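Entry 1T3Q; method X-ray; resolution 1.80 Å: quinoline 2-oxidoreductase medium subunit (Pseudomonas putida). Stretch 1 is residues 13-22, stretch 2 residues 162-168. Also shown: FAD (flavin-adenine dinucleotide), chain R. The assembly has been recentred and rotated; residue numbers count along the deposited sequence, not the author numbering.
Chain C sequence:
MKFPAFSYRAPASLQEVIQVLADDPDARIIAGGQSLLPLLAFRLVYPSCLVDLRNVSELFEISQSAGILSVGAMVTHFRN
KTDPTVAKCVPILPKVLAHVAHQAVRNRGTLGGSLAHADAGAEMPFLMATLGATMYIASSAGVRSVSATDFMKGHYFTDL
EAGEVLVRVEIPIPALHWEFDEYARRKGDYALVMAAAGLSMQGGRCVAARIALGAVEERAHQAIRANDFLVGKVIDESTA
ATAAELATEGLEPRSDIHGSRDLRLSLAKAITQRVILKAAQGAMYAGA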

# COMPACT_ATOMS: atom_id res chain seq x y z
N SER C 13 -46.65 0.48 -16.18
CA SER C 13 -47.67 0.53 -17.23
C SER C 13 -47.32 1.52 -18.33
O SER C 13 -46.61 2.50 -18.11
CB SER C 13 -49.04 0.89 -16.64
OG SER C 13 -49.14 2.28 -16.38
N LEU C 14 -47.85 1.26 -19.52
CA LEU C 14 -47.62 2.11 -20.68
C LEU C 14 -48.16 3.52 -20.45
O LEU C 14 -47.49 4.50 -20.76
CB LEU C 14 -48.29 1.49 -21.91
CG LEU C 14 -48.20 2.25 -23.25
CD1 LEU C 14 -46.74 2.42 -23.66
CD2 LEU C 14 -48.96 1.47 -24.32
N GLN C 15 -49.37 3.62 -19.90
CA GLN C 15 -49.96 4.92 -19.66
C GLN C 15 -49.09 5.80 -18.77
O GLN C 15 -48.99 7.01 -18.99
CB GLN C 15 -51.36 4.78 -19.05
N GLU C 16 -48.46 5.20 -17.77
CA GLU C 16 -47.59 5.98 -16.90
C GLU C 16 -46.36 6.45 -17.67
O GLU C 16 -45.91 7.58 -17.49
CB GLU C 16 -47.17 5.16 -15.67
CG GLU C 16 -46.29 5.95 -14.71
CD GLU C 16 -46.02 5.20 -13.42
OE1 GLU C 16 -45.18 5.68 -12.63
OE2 GLU C 16 -46.66 4.15 -13.18
N VAL C 17 -45.83 5.59 -18.54
CA VAL C 17 -44.67 5.95 -19.35
C VAL C 17 -45.04 7.16 -20.20
O VAL C 17 -44.33 8.16 -20.22
CB VAL C 17 -44.27 4.80 -20.32
CG1 VAL C 17 -43.26 5.30 -21.34
CG2 VAL C 17 -43.70 3.64 -19.54
N ILE C 18 -46.18 7.06 -20.88
CA ILE C 18 -46.67 8.14 -21.73
C ILE C 18 -46.86 9.43 -20.93
O ILE C 18 -46.54 10.52 -21.40
CB ILE C 18 -48.00 7.73 -22.40
CG1 ILE C 18 -47.74 6.60 -23.41
CG2 ILE C 18 -48.65 8.93 -23.08
CD1 ILE C 18 -49.00 5.96 -23.96
N GLN C 19 -47.38 9.29 -19.72
CA GLN C 19 -47.62 10.43 -18.86
C GLN C 19 -46.32 11.13 -18.47
O GLN C 19 -46.22 12.36 -18.51
CB GLN C 19 -48.37 9.98 -17.60
CG GLN C 19 -49.10 11.10 -16.87
CD GLN C 19 -48.16 12.06 -16.17
OE1 GLN C 19 -48.24 13.28 -16.35
NE2 GLN C 19 -47.26 11.52 -15.35
N VAL C 20 -45.31 10.34 -18.11
CA VAL C 20 -44.02 10.91 -17.73
C VAL C 20 -43.36 11.64 -18.89
O VAL C 20 -42.90 12.77 -18.74
CB VAL C 20 -43.06 9.82 -17.20
CG1 VAL C 20 -41.73 10.44 -16.82
CG2 VAL C 20 -43.69 9.11 -16.00
N LEU C 21 -43.32 11.00 -20.06
CA LEU C 21 -42.71 11.62 -21.23
C LEU C 21 -43.47 12.89 -21.61
O LEU C 21 -42.89 13.88 -22.04
CB LEU C 21 -42.72 10.65 -22.41
CG LEU C 21 -41.92 9.37 -22.24
CD1 LEU C 21 -42.23 8.42 -23.38
CD2 LEU C 21 -40.43 9.70 -22.19
N ALA C 22 -44.78 12.84 -21.44
CA ALA C 22 -45.63 13.97 -21.77
C ALA C 22 -45.42 15.13 -20.80
O ALA C 22 -45.39 16.29 -21.20
CB ALA C 22 -47.09 13.53 -21.76
N ALA C 162 -43.07 13.68 -30.33
CA ALA C 162 -42.71 13.87 -28.93
C ALA C 162 -43.69 13.16 -28.01
O ALA C 162 -44.91 13.28 -28.16
CB ALA C 162 -42.68 15.36 -28.60
N GLY C 163 -43.15 12.39 -27.06
CA GLY C 163 -43.99 11.68 -26.11
C GLY C 163 -44.59 10.37 -26.56
O GLY C 163 -45.28 9.71 -25.78
N GLU C 164 -44.35 9.96 -27.81
CA GLU C 164 -44.91 8.71 -28.31
C GLU C 164 -44.06 7.49 -27.98
O GLU C 164 -42.84 7.59 -27.82
CB GLU C 164 -45.12 8.78 -29.81
CG GLU C 164 -46.17 9.80 -30.24
CD GLU C 164 -46.54 9.63 -31.69
OE1 GLU C 164 -45.63 9.66 -32.54
OE2 GLU C 164 -47.75 9.47 -31.97
N VAL C 165 -44.72 6.34 -27.91
CA VAL C 165 -44.04 5.08 -27.60
C VAL C 165 -44.39 4.01 -28.63
O VAL C 165 -45.56 3.72 -28.85
CB VAL C 165 -44.44 4.56 -26.19
CG1 VAL C 165 -43.71 3.26 -25.89
CG2 VAL C 165 -44.14 5.60 -25.13
N LEU C 166 -43.38 3.45 -29.28
CA LEU C 166 -43.58 2.39 -30.25
C LEU C 166 -43.97 1.21 -29.38
O LEU C 166 -43.24 0.83 -28.47
CB LEU C 166 -42.27 2.08 -30.99
CG LEU C 166 -42.35 1.55 -32.42
CD1 LEU C 166 -40.98 1.01 -32.83
CD2 LEU C 166 -43.40 0.47 -32.54
N VAL C 167 -45.14 0.62 -29.63
CA VAL C 167 -45.60 -0.49 -28.81
C VAL C 167 -45.30 -1.86 -29.39
O VAL C 167 -44.87 -2.77 -28.68
CB VAL C 167 -47.11 -0.37 -28.56
CG1 VAL C 167 -47.62 -1.61 -27.83
CG2 VAL C 167 -47.39 0.87 -27.74
N ARG C 168 -45.56 -2.03 -30.68
CA ARG C 168 -45.31 -3.31 -31.31
C ARG C 168 -45.21 -3.15 -32.81
O ARG C 168 -45.55 -2.10 -33.36
CB ARG C 168 -46.43 -4.30 -30.99
CG ARG C 168 -47.80 -3.88 -31.50
CD ARG C 168 -48.82 -5.00 -31.38
NE ARG C 168 -50.11 -4.60 -31.95
CZ ARG C 168 -50.92 -3.70 -31.40
NH1 ARG C 168 -52.06 -3.39 -32.00
NH2 ARG C 168 -50.61 -3.14 -30.24
PA FAD R . -31.99 2.02 -26.71
O1A FAD R . -30.55 2.26 -26.97
O2A FAD R . -32.44 2.05 -25.45
O5B FAD R . -32.53 3.28 -27.37
C5B FAD R . -32.71 3.48 -28.81
C4B FAD R . -33.43 4.87 -29.06
O4B FAD R . -34.86 4.56 -29.26
C3B FAD R . -33.42 5.97 -27.94
O3B FAD R . -33.43 7.26 -28.48
C2B FAD R . -34.70 5.61 -27.12
O2B FAD R . -35.24 6.72 -26.45
C1B FAD R . -35.65 5.20 -28.20
N9A FAD R . -36.60 4.15 -27.83
C8A FAD R . -36.31 2.87 -27.40
N7A FAD R . -37.38 2.08 -27.35
C5A FAD R . -38.42 2.88 -27.74
C6A FAD R . -39.88 2.62 -27.93
N6A FAD R . -40.46 1.47 -27.68
N1A FAD R . -40.63 3.71 -28.36
C2A FAD R . -40.06 4.94 -28.63
N3A FAD R . -38.75 5.27 -28.48
C4A FAD R . -37.97 4.23 -27.98
N1 FAD R . -27.61 -2.42 -34.69
C2 FAD R . -27.80 -2.94 -35.91
O2 FAD R . -28.78 -2.69 -36.56
N3 FAD R . -26.75 -3.64 -36.59
C4 FAD R . -25.47 -3.76 -36.06
O4 FAD R . -24.61 -4.33 -36.69
C4X FAD R . -25.22 -3.13 -34.75
N5 FAD R . -23.98 -3.19 -34.17
C5X FAD R . -23.83 -2.68 -32.90
C6 FAD R . -22.52 -2.75 -32.30
C7 FAD R . -22.28 -2.27 -31.02
C7M FAD R . -20.88 -2.34 -30.46
C8 FAD R . -23.39 -1.68 -30.23
C8M FAD R . -23.19 -1.13 -28.84
C9 FAD R . -24.69 -1.62 -30.79
C9A FAD R . -24.92 -2.10 -32.12
N10 FAD R . -26.22 -2.05 -32.79
C10 FAD R . -26.38 -2.51 -34.07
C1' FAD R . -27.33 -1.33 -32.11
C2' FAD R . -28.37 -2.28 -31.45
O2' FAD R . -29.17 -2.89 -32.47
C3' FAD R . -29.20 -1.39 -30.52
O3' FAD R . -29.67 -2.26 -29.47
C4' FAD R . -30.42 -0.72 -31.22
O4' FAD R . -30.00 0.11 -32.30
C5' FAD R . -31.10 0.12 -30.18
O5' FAD R . -32.09 -0.76 -29.37
P FAD R . -32.12 -0.64 -27.87
O1P FAD R . -33.23 -1.58 -27.40
O2P FAD R . -30.87 -0.80 -27.28
O3P FAD R . -32.55 0.73 -27.55
O HOH W 1 -46.33 11.33 -23.89

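The helix that begins at Leu14 lies against the strand that begins at Val165, with the two chain directions nearly antiparallel, at 162°, and their axes no closer than 10.5 Å. This spacing leaves room for a layer of aliphatic side chains between the backbones. No direct hydrogen bond crosses the interface, and the 280 Å² buried there comes mainly from apolar packing.

Val165 covers the most surface and is the center of the contact. Its CA-to-CB bond points toward the helix, and its two methyl groups reach four helical side chains. Val165 CG2 sits 3.9 Å from Val17 CG1, 3.8 Å from Leu21 CD1 and 4.1 Å from Ile18 CG1, while Val165 CG1 lies 3.9 Å from Leu14 CD1. Leu14, Val17, Ile18 and Leu21 recur at the three- and four-residue spacing that places side chains along one side of a helix, so a single branched residue can touch all four. At these distances the contacts are van der Waals in character, and the buried methyls are kept from solvent.

Gly163 lies just before the strand, where the backbones come nearest: its CA is 5.0 Å from Leu21 CA, and Leu21 CB approaches Gly163 CA to 4.0 Å. With phi/psi of 82/-1°, a CB here would be jammed against the carbonyl oxygen of Ala162, so the local conformation by itself calls for glycine. The polar link between the stretches is also found here. Water 1 donates hydrogen bonds to Ile18 O, at 2.6 Å, and to Gly163 O, at 2.7 Å, joining two carbonyl acceptors that could not bond to each other directly. Ile18 O also accepts the helical hydrogen bond from Ala22 N at 2.9 Å, so the water adds to the helix pairing without replacing it.

Leu14 anchors the first turn. Its t, p rotamer spreads the terminal methyls across two strand residues: CD1 meets Val165, as described, and Leu14 CD2 packs 3.8 Å from Val167 CG2. Val165 and Val167 both point toward the helix, whereas the intervening Leu166 points away, the alternation expected of an extended strand. Just before Leu14, Ser13 caps the helix, its OG accepting a weak hydrogen bond from Glu16 N at 3.3 Å.

The backbone of Leu166 serves the cofactor instead: its N donates to FAD N1A at 2.9 Å, and its O accepts from FAD N6A at 3.0 Å. The strand thus packs its valines on the helix while its backbone holds the adenine.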